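Local coordinates for protein Pbp related beta-lactamase (Pyrococcus abyssi, PDB 2QMI) that forms octamers as a self-compartmentalizing peptidase and is probably a serine hydrolase related to penicillin-binding proteins and beta-lactamases, at residues 63-68 against 170-175; 112-117 against 141-146; 317-322 against 344-349. All coordinates share one frame; numbering follows the deposited sequence.

Contact 1 (63-68 against 170-175); sequences SFTALA and KIIEKV
I172 points the end of its side chain at helix 61-74. Its CD1 meets A68 CB at 3.5 Å, which is tighter than usual for two carbons. The same methyl lies 3.8 Å from T65 O, so it rests on the helix between two residues nearly one turn apart. A68 and I172 face each other, and their CA atoms are 7.4 Å apart. The extended branch of I172, with chi2 at 177°, carries CD1 about halfway across that gap, where it meets A68 CB.

T65 meets I172 differently. The two side chains cross obliquely, and T65 CG2 approaches I172 CD1 at 4.1 Å. With chi1 at -66°, OG1 lies beside the backbone N and CG2 lies anti to it, on the I172 side. OG1 is hydrogen-bonded to the Y180 hydroxyl and to A233 O. The methyl thus serves the apolar contact while the hydroxyl has polar partners of its own. Helix 180-189 touches both partners: Y183 packs on A68 and Y180 on I172.

On helix 162-176, a salt bridge of 2.5 Å joins K170 NZ to E173 OE1, and E173 OE2 accepts a hydrogen bond from Y180 N.

The T65 side chain sits close to a possible SxxK motif (S59 and K62), as in penicillin-recognising serine hydrolases, but makes no contact with its residues. Across the contact there is no hydrogen bond. At this buried point the two helices meet through methyl groups and a carbonyl oxygen. The junction therefore rests on close apolar packing, with polar ties supplied by Y180 beside it.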
loop_
_atom_site.group_PDB
_atom_site.type_symbol
_atom_site.label_atom_id
_atom_site.label_comp_id
_atom_site.label_asym_id
_atom_site.label_seq_id
_atom_site.Cartn_x
_atom_site.Cartn_y
_atom_site.Cartn_z
ATOM N N SER A 63 -4.450 -29.083 40.534
ATOM C CA SER A 63 -5.104 -29.978 41.486
ATOM C C SER A 63 -4.159 -31.129 41.865
ATOM O O SER A 63 -4.111 -31.553 43.021
ATOM C CB SER A 63 -6.434 -30.514 40.922
ATOM O OG SER A 63 -6.272 -31.257 39.725
ATOM N N PHE A 64 -3.394 -31.618 40.893
ATOM C CA PHE A 64 -2.441 -32.693 41.137
ATOM C C PHE A 64 -1.374 -32.226 42.129
ATOM O O PHE A 64 -1.067 -32.915 43.090
ATOM C CB PHE A 64 -1.780 -33.111 39.825
ATOM C CG PHE A 64 -2.691 -33.851 38.902
ATOM C CD1 PHE A 64 -2.605 -35.237 38.783
ATOM C CD2 PHE A 64 -3.632 -33.172 38.143
ATOM C CE1 PHE A 64 -3.444 -35.934 37.918
ATOM C CE2 PHE A 64 -4.475 -33.859 37.276
ATOM C CZ PHE A 64 -4.379 -35.243 37.163
ATOM N N THR A 65 -0.820 -31.044 41.887
ATOM C CA THR A 65 0.193 -30.486 42.760
ATOM C C THR A 65 -0.348 -30.370 44.184
ATOM O O THR A 65 0.364 -30.660 45.151
ATOM C CB THR A 65 0.631 -29.088 42.281
ATOM O OG1 THR A 65 1.295 -29.200 41.017
ATOM C CG2 THR A 65 1.573 -28.441 43.294
ATOM N N ALA A 66 -1.601 -29.937 44.314
ATOM C CA ALA A 66 -2.216 -29.780 45.629
ATOM C C ALA A 66 -2.402 -31.130 46.316
ATOM O O ALA A 66 -2.275 -31.233 47.538
ATOM C CB ALA A 66 -3.556 -29.070 45.500
ATOM N N LEU A 67 -2.694 -32.161 45.530
ATOM C CA LEU A 67 -2.891 -33.496 46.072
ATOM C C LEU A 67 -1.570 -34.016 46.633
ATOM O O LEU A 67 -1.528 -34.557 47.743
ATOM C CB LEU A 67 -3.418 -34.438 44.983
ATOM C CG LEU A 67 -3.823 -35.858 45.407
ATOM C CD1 LEU A 67 -4.915 -35.805 46.475
ATOM C CD2 LEU A 67 -4.323 -36.619 44.192
ATOM N N ALA A 68 -0.495 -33.851 45.869
ATOM C CA ALA A 68 0.827 -34.292 46.307
ATOM C C ALA A 68 1.134 -33.660 47.661
ATOM O O ALA A 68 1.653 -34.323 48.568
ATOM C CB ALA A 68 1.881 -33.883 45.294
ATOM N N LYS A 170 8.545 -27.041 43.883
ATOM C CA LYS A 170 9.886 -27.093 44.451
ATOM C C LYS A 170 9.832 -27.620 45.886
ATOM O O LYS A 170 10.730 -28.328 46.335
ATOM C CB LYS A 170 10.517 -25.694 44.425
ATOM C CG LYS A 170 11.972 -25.649 44.891
ATOM C CD LYS A 170 12.808 -26.669 44.139
ATOM C CE LYS A 170 12.787 -26.418 42.645
ATOM N NZ LYS A 170 13.414 -27.558 41.897
ATOM N N ILE A 171 8.776 -27.259 46.606
ATOM C CA ILE A 171 8.598 -27.722 47.975
ATOM C C ILE A 171 8.431 -29.243 47.953
ATOM O O ILE A 171 8.957 -29.954 48.813
ATOM C CB ILE A 171 7.363 -27.055 48.619
ATOM C CG1 ILE A 171 7.674 -25.581 48.884
ATOM C CG2 ILE A 171 6.985 -27.769 49.903
ATOM C CD1 ILE A 171 6.558 -24.805 49.515
ATOM N N ILE A 172 7.716 -29.736 46.949
ATOM C CA ILE A 172 7.494 -31.168 46.805
ATOM C C ILE A 172 8.816 -31.901 46.612
ATOM O O ILE A 172 9.037 -32.959 47.199
ATOM C CB ILE A 172 6.557 -31.451 45.617
ATOM C CG1 ILE A 172 5.129 -31.047 46.003
ATOM C CG2 ILE A 172 6.660 -32.911 45.190
ATOM C CD1 ILE A 172 4.103 -31.212 44.892
ATOM N N GLU A 173 9.701 -31.339 45.798
ATOM C CA GLU A 173 10.991 -31.972 45.561
ATOM C C GLU A 173 11.842 -31.889 46.829
ATOM O O GLU A 173 12.512 -32.851 47.210
ATOM C CB GLU A 173 11.723 -31.288 44.401
ATOM C CG GLU A 173 10.893 -31.155 43.128
ATOM C CD GLU A 173 11.736 -30.789 41.918
ATOM O OE1 GLU A 173 12.656 -29.956 42.063
ATOM O OE2 GLU A 173 11.473 -31.328 40.822
ATOM N N LYS A 174 11.806 -30.729 47.475
ATOM C CA LYS A 174 12.569 -30.513 48.691
ATOM C C LYS A 174 12.204 -31.545 49.758
ATOM O O LYS A 174 13.079 -32.111 50.415
ATOM C CB LYS A 174 12.307 -29.101 49.229
ATOM C CG LYS A 174 12.904 -28.838 50.614
ATOM C CD LYS A 174 14.427 -28.867 50.580
ATOM C CE LYS A 174 15.012 -28.734 51.976
ATOM N NZ LYS A 174 16.503 -28.772 51.936
ATOM N N VAL A 175 10.911 -31.798 49.916
ATOM C CA VAL A 175 10.438 -32.740 50.924
ATOM C C VAL A 175 10.472 -34.215 50.540
ATOM O O VAL A 175 10.850 -35.043 51.360
ATOM C CB VAL A 175 9.009 -32.377 51.381
ATOM C CG1 VAL A 175 8.469 -33.446 52.315
ATOM C CG2 VAL A 175 9.021 -31.019 52.074
#

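Contact 2 (112-117 against 141-146); sequences PSLGYA and AFARDM
L114 meets A143 and M146 close to the rings of Y116 and F142. One face of the Y116 ring is covered by A117 CB, which stands 4.2 Å above the plane over the ring centre. The F142 ring faces Y116 CB without direct contact, beside the leucine. The Y116 hydroxyl is hydrogen-bonded to D234, and the F142 ring packs edge-to-face with Y373 of the second subunit.

L114 makes the direct contacts with its two methyl groups. CD1 lies 3.7 Å from A143 CB. CD2 takes the other direction and lies 4.4 Å from M146 CB, a looser approach. CG is anti to the carbonyl carbon and CD1 continues the extended chain (chi2 -179°), which sends that methyl toward A143. T163, W149 and Y373 of the second subunit also touch L114.

The chain around L114 is held by a local bond. S113 OG donates to L114 O at 2.8 Å. The hydroxyl sits above the carbonyl plane, 61° out of it, with a C=O...O angle of 113°. On the facing segment, M146 N bonds to A143 O at 3.0 Å. That turn keeps A143 and M146 on the same side, toward L114.

F142 O and D145 N are hydrogen-bonded to the Y373 hydroxyl of the second subunit, D145 forms a salt bridge with K374 of the second subunit, and S113 makes backbone hydrogen bonds to that subunit. The leucine contact itself is purely apolar and buried. Both segments meet the second subunit, so this apolar contact lies directly behind the octamer interface.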
loop_
_atom_site.group_PDB
_atom_site.type_symbol
_atom_site.label_atom_id
_atom_site.label_comp_id
_atom_site.label_asym_id
_atom_site.label_seq_id
_atom_site.Cartn_x
_atom_site.Cartn_y
_atom_site.Cartn_z
ATOM N N PRO A 112 0.691 -10.001 43.884
ATOM C CA PRO A 112 -0.077 -10.123 42.643
ATOM C C PRO A 112 0.733 -10.874 41.589
ATOM O O PRO A 112 1.955 -11.018 41.702
ATOM C CB PRO A 112 -0.364 -8.675 42.270
ATOM C CG PRO A 112 0.823 -7.947 42.817
ATOM C CD PRO A 112 1.054 -8.601 44.157
ATOM N N SER A 113 0.036 -11.354 40.568
ATOM C CA SER A 113 0.652 -12.125 39.513
ATOM C C SER A 113 1.830 -11.484 38.809
ATOM O O SER A 113 1.884 -10.272 38.603
ATOM C CB SER A 113 -0.397 -12.499 38.469
ATOM O OG SER A 113 0.208 -12.993 37.286
ATOM N N LEU A 114 2.789 -12.323 38.455
ATOM C CA LEU A 114 3.932 -11.874 37.693
ATOM C C LEU A 114 3.416 -12.320 36.320
ATOM O O LEU A 114 2.728 -13.329 36.224
ATOM C CB LEU A 114 5.195 -12.661 38.090
ATOM C CG LEU A 114 5.482 -12.915 39.583
ATOM C CD1 LEU A 114 6.796 -13.694 39.718
ATOM C CD2 LEU A 114 5.558 -11.602 40.355
ATOM N N GLY A 115 3.690 -11.581 35.262
ATOM C CA GLY A 115 3.189 -12.011 33.968
ATOM C C GLY A 115 4.001 -13.161 33.395
ATOM O O GLY A 115 4.053 -13.333 32.180
ATOM N N TYR A 116 4.619 -13.954 34.271
ATOM C CA TYR A 116 5.467 -15.071 33.862
ATOM C C TYR A 116 4.892 -16.005 32.792
ATOM O O TYR A 116 5.432 -16.083 31.693
ATOM C CB TYR A 116 5.919 -15.851 35.122
ATOM C CG TYR A 116 5.851 -17.368 35.047
ATOM C CD1 TYR A 116 5.076 -18.091 35.959
ATOM C CD2 TYR A 116 6.518 -18.076 34.043
ATOM C CE1 TYR A 116 4.957 -19.481 35.866
ATOM C CE2 TYR A 116 6.406 -19.463 33.942
ATOM C CZ TYR A 116 5.619 -20.155 34.852
ATOM O OH TYR A 116 5.465 -21.512 34.722
ATOM N N ALA A 117 3.807 -16.707 33.095
ATOM C CA ALA A 117 3.232 -17.635 32.130
ATOM C C ALA A 117 2.747 -16.924 30.868
ATOM O O ALA A 117 2.904 -17.442 29.762
ATOM C CB ALA A 117 2.096 -18.421 32.766
ATOM N N ALA A 141 14.467 -18.368 39.848
ATOM C CA ALA A 141 15.564 -17.411 39.783
ATOM C C ALA A 141 14.957 -16.060 39.395
ATOM O O ALA A 141 15.103 -15.067 40.110
ATOM C CB ALA A 141 16.591 -17.859 38.747
ATOM N N PHE A 142 14.256 -16.045 38.265
ATOM C CA PHE A 142 13.583 -14.847 37.762
ATOM C C PHE A 142 12.724 -14.154 38.842
ATOM O O PHE A 142 12.774 -12.936 38.998
ATOM C CB PHE A 142 12.702 -15.236 36.565
ATOM C CG PHE A 142 11.949 -14.088 35.954
ATOM C CD1 PHE A 142 12.624 -13.037 35.340
ATOM C CD2 PHE A 142 10.557 -14.066 35.976
ATOM C CE1 PHE A 142 11.924 -11.980 34.751
ATOM C CE2 PHE A 142 9.842 -13.012 35.391
ATOM C CZ PHE A 142 10.526 -11.970 34.779
ATOM N N ALA A 143 11.948 -14.935 39.586
ATOM C CA ALA A 143 11.069 -14.395 40.626
ATOM C C ALA A 143 11.761 -14.046 41.949
ATOM O O ALA A 143 11.098 -13.847 42.965
ATOM C CB ALA A 143 9.919 -15.382 40.889
ATOM N N ARG A 144 13.085 -13.942 41.931
ATOM C CA ARG A 144 13.841 -13.641 43.141
ATOM C C ARG A 144 13.348 -12.460 43.985
ATOM O O ARG A 144 13.453 -12.493 45.212
ATOM C CB ARG A 144 15.323 -13.428 42.801
ATOM C CG ARG A 144 16.186 -13.286 44.050
ATOM C CD ARG A 144 17.675 -13.452 43.794
ATOM N NE ARG A 144 18.318 -12.243 43.278
ATOM C CZ ARG A 144 19.471 -11.766 43.749
ATOM N NH1 ARG A 144 20.088 -12.393 44.745
ATOM N NH2 ARG A 144 20.013 -10.673 43.226
ATOM N N ASP A 145 12.812 -11.424 43.345
ATOM C CA ASP A 145 12.348 -10.248 44.075
ATOM C C ASP A 145 10.829 -10.157 44.212
ATOM O O ASP A 145 10.301 -9.071 44.474
ATOM C CB ASP A 145 12.843 -8.969 43.384
ATOM C CG ASP A 145 14.330 -8.994 43.090
ATOM O OD1 ASP A 145 15.114 -9.194 44.035
ATOM O OD2 ASP A 145 14.713 -8.810 41.909
ATOM N N MET A 146 10.123 -11.276 44.050
ATOM C CA MET A 146 8.660 -11.247 44.128
ATOM C C MET A 146 8.115 -10.706 45.450
ATOM O O MET A 146 6.977 -10.233 45.517
ATOM C CB MET A 146 8.070 -12.639 43.839
ATOM C CG MET A 146 8.378 -13.705 44.866
ATOM S SD MET A 146 7.805 -15.337 44.296
ATOM C CE MET A 146 6.017 -15.148 44.468
#

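Contact 3 (317-322 against 344-349); sequences PEKKIG and LLLGKN
I321 reaches L346 from a strand that begins with a G1 beta bulge. K320 and I321 lie together opposite the single residue I316, and K320 has a positive phi of 55°. The I321 side chain is unusual too. Its CG1 lies between the backbone N and the carbonyl carbon (chi1 46°). From there the extended branch leads CD1 to the end of helix 334-345.

I321 CD1 lies 3.7 Å from L346 CD2 and 3.9 Å from L346 CG. It is also 4.5 Å from L345 CB, so one methyl faces two successive leucines. L346 CD2 has a second neighbour in K319 CG, at 3.8 Å. The K319 and L346 side chains cross at about a right angle. The aliphatic part of the lysine lies against L346 CD2 at the exposed edge, while its NZ has a long, weak ion pair with E297. L346 also touches I316 and E297, and L345 touches M1.

The helix ends in a Schellman motif. G347, at positive phi, is its C-prime residue. G347 N bonds to L344 O at 2.9 Å, and K348 N bonds to A343 O. The chain then turns to helix 350-353, where N349 is the N-cap and its OD1 bonds weakly to E351 N.

No hydrogen bond crosses between the segments. The contact sets the C-terminal end of helix 334-345 against the bulged hairpin of strands 310-316 and 321-327. Packing of the C-terminal helix of the beta-lactamase-like part on the antiparallel sheet is typical of the beta-lactamase and penicillin-binding protein fold.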
loop_
_atom_site.group_PDB
_atom_site.type_symbol
_atom_site.label_atom_id
_atom_site.label_comp_id
_atom_site.label_asym_id
_atom_site.label_seq_id
_atom_site.Cartn_x
_atom_site.Cartn_y
_atom_site.Cartn_z
ATOM N N PRO A 317 -19.872 -34.048 43.892
ATOM C CA PRO A 317 -19.859 -35.174 44.834
ATOM C C PRO A 317 -21.245 -35.567 45.312
ATOM O O PRO A 317 -21.566 -36.754 45.387
ATOM C CB PRO A 317 -18.987 -34.659 45.973
ATOM C CG PRO A 317 -18.037 -33.774 45.281
ATOM C CD PRO A 317 -18.936 -33.004 44.344
ATOM N N GLU A 318 -22.058 -34.568 45.642
ATOM C CA GLU A 318 -23.422 -34.812 46.108
ATOM C C GLU A 318 -24.232 -35.696 45.164
ATOM O O GLU A 318 -24.919 -36.612 45.604
ATOM C CB GLU A 318 -24.165 -33.487 46.294
ATOM C CG GLU A 318 -23.888 -32.781 47.620
ATOM C CD GLU A 318 -24.568 -33.462 48.790
ATOM O OE1 GLU A 318 -24.511 -32.901 49.914
ATOM O OE2 GLU A 318 -25.156 -34.554 48.592
ATOM N N LYS A 319 -24.160 -35.406 43.869
ATOM C CA LYS A 319 -24.905 -36.158 42.864
ATOM C C LYS A 319 -24.035 -37.204 42.182
ATOM O O LYS A 319 -24.487 -37.912 41.285
ATOM C CB LYS A 319 -25.467 -35.198 41.809
ATOM C CG LYS A 319 -26.596 -34.300 42.309
ATOM C CD LYS A 319 -27.865 -35.112 42.601
ATOM C CE LYS A 319 -28.994 -34.234 43.146
ATOM N NZ LYS A 319 -28.650 -33.628 44.477
ATOM N N LYS A 320 -22.779 -37.282 42.610
ATOM C CA LYS A 320 -21.816 -38.226 42.057
ATOM C C LYS A 320 -21.642 -38.149 40.545
ATOM O O LYS A 320 -21.555 -39.166 39.862
ATOM C CB LYS A 320 -22.180 -39.648 42.477
ATOM C CG LYS A 320 -21.791 -39.943 43.919
ATOM C CD LYS A 320 -22.090 -41.378 44.302
ATOM C CE LYS A 320 -23.597 -41.644 44.294
ATOM N NZ LYS A 320 -23.892 -43.046 44.698
ATOM N N ILE A 321 -21.568 -36.930 40.029
ATOM C CA ILE A 321 -21.385 -36.726 38.601
ATOM C C ILE A 321 -20.121 -35.897 38.361
ATOM O O ILE A 321 -19.653 -35.190 39.254
ATOM C CB ILE A 321 -22.623 -36.017 37.984
ATOM C CG1 ILE A 321 -23.036 -34.832 38.864
ATOM C CG2 ILE A 321 -23.782 -37.023 37.834
ATOM C CD1 ILE A 321 -24.194 -34.023 38.323
ATOM N N GLY A 322 -19.563 -35.999 37.160
ATOM C CA GLY A 322 -18.357 -35.252 36.847
ATOM C C GLY A 322 -18.137 -35.202 35.352
ATOM O O GLY A 322 -18.598 -36.083 34.631
ATOM N N LEU A 344 -27.537 -30.888 31.997
ATOM C CA LEU A 344 -28.387 -31.926 31.432
ATOM C C LEU A 344 -28.527 -33.084 32.411
ATOM O O LEU A 344 -29.634 -33.555 32.687
ATOM C CB LEU A 344 -27.799 -32.425 30.115
ATOM C CG LEU A 344 -27.809 -31.408 28.976
ATOM C CD1 LEU A 344 -27.091 -31.994 27.765
ATOM C CD2 LEU A 344 -29.247 -31.042 28.631
ATOM N N LEU A 345 -27.393 -33.535 32.937
ATOM C CA LEU A 345 -27.359 -34.630 33.904
ATOM C C LEU A 345 -28.146 -34.294 35.170
ATOM O O LEU A 345 -28.687 -35.191 35.824
ATOM C CB LEU A 345 -25.909 -34.949 34.279
ATOM C CG LEU A 345 -25.051 -35.629 33.210
ATOM C CD1 LEU A 345 -23.586 -35.545 33.586
ATOM C CD2 LEU A 345 -25.487 -37.077 33.069
ATOM N N LEU A 346 -28.190 -33.011 35.518
ATOM C CA LEU A 346 -28.914 -32.549 36.696
ATOM C C LEU A 346 -30.385 -32.288 36.356
ATOM O O LEU A 346 -31.136 -31.735 37.171
ATOM C CB LEU A 346 -28.286 -31.261 37.238
ATOM C CG LEU A 346 -26.959 -31.358 37.996
ATOM C CD1 LEU A 346 -26.382 -29.958 38.197
ATOM C CD2 LEU A 346 -27.173 -32.035 39.340
ATOM N N GLY A 347 -30.782 -32.665 35.144
ATOM C CA GLY A 347 -32.158 -32.476 34.723
ATOM C C GLY A 347 -32.595 -31.037 34.512
ATOM O O GLY A 347 -33.792 -30.744 34.542
ATOM N N LYS A 348 -31.644 -30.133 34.299
ATOM C CA LYS A 348 -31.978 -28.728 34.070
ATOM C C LYS A 348 -31.694 -28.303 32.633
ATOM O O LYS A 348 -30.786 -28.834 31.995
ATOM C CB LYS A 348 -31.187 -27.826 35.018
ATOM C CG LYS A 348 -31.545 -28.018 36.477
ATOM C CD LYS A 348 -31.216 -26.780 37.276
ATOM C CE LYS A 348 -31.982 -26.778 38.592
ATOM N NZ LYS A 348 -31.751 -28.064 39.283
ATOM N N ASN A 349 -32.470 -27.345 32.130
ATOM C CA ASN A 349 -32.284 -26.843 30.771
ATOM C C ASN A 349 -31.135 -25.824 30.760
ATOM O O ASN A 349 -31.255 -24.723 31.311
ATOM C CB ASN A 349 -33.561 -26.169 30.259
ATOM C CG ASN A 349 -33.455 -25.767 28.797
ATOM O OD1 ASN A 349 -32.358 -25.479 28.298
ATOM N ND2 ASN A 349 -34.593 -25.731 28.102
#

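From the N terminus, the chain first enters contact 1 at helix 61-74. The loop closes about a hundred residues later, at helix 162-176, and has helices but no strands in between. Contact 2 opens and closes within that loop and ties the loop just before helix 116-124 to A143 and M146, which follow helix 136-142. Its centre is about 19 Å from that of contact 1, and the two do not touch. Contact 3 follows later in series and joins the central antiparallel sheet to helix 334-345. Contacts 2 and 3 lie on opposite sides of the chain's centre, their centres about 39 Å apart. No loops cross.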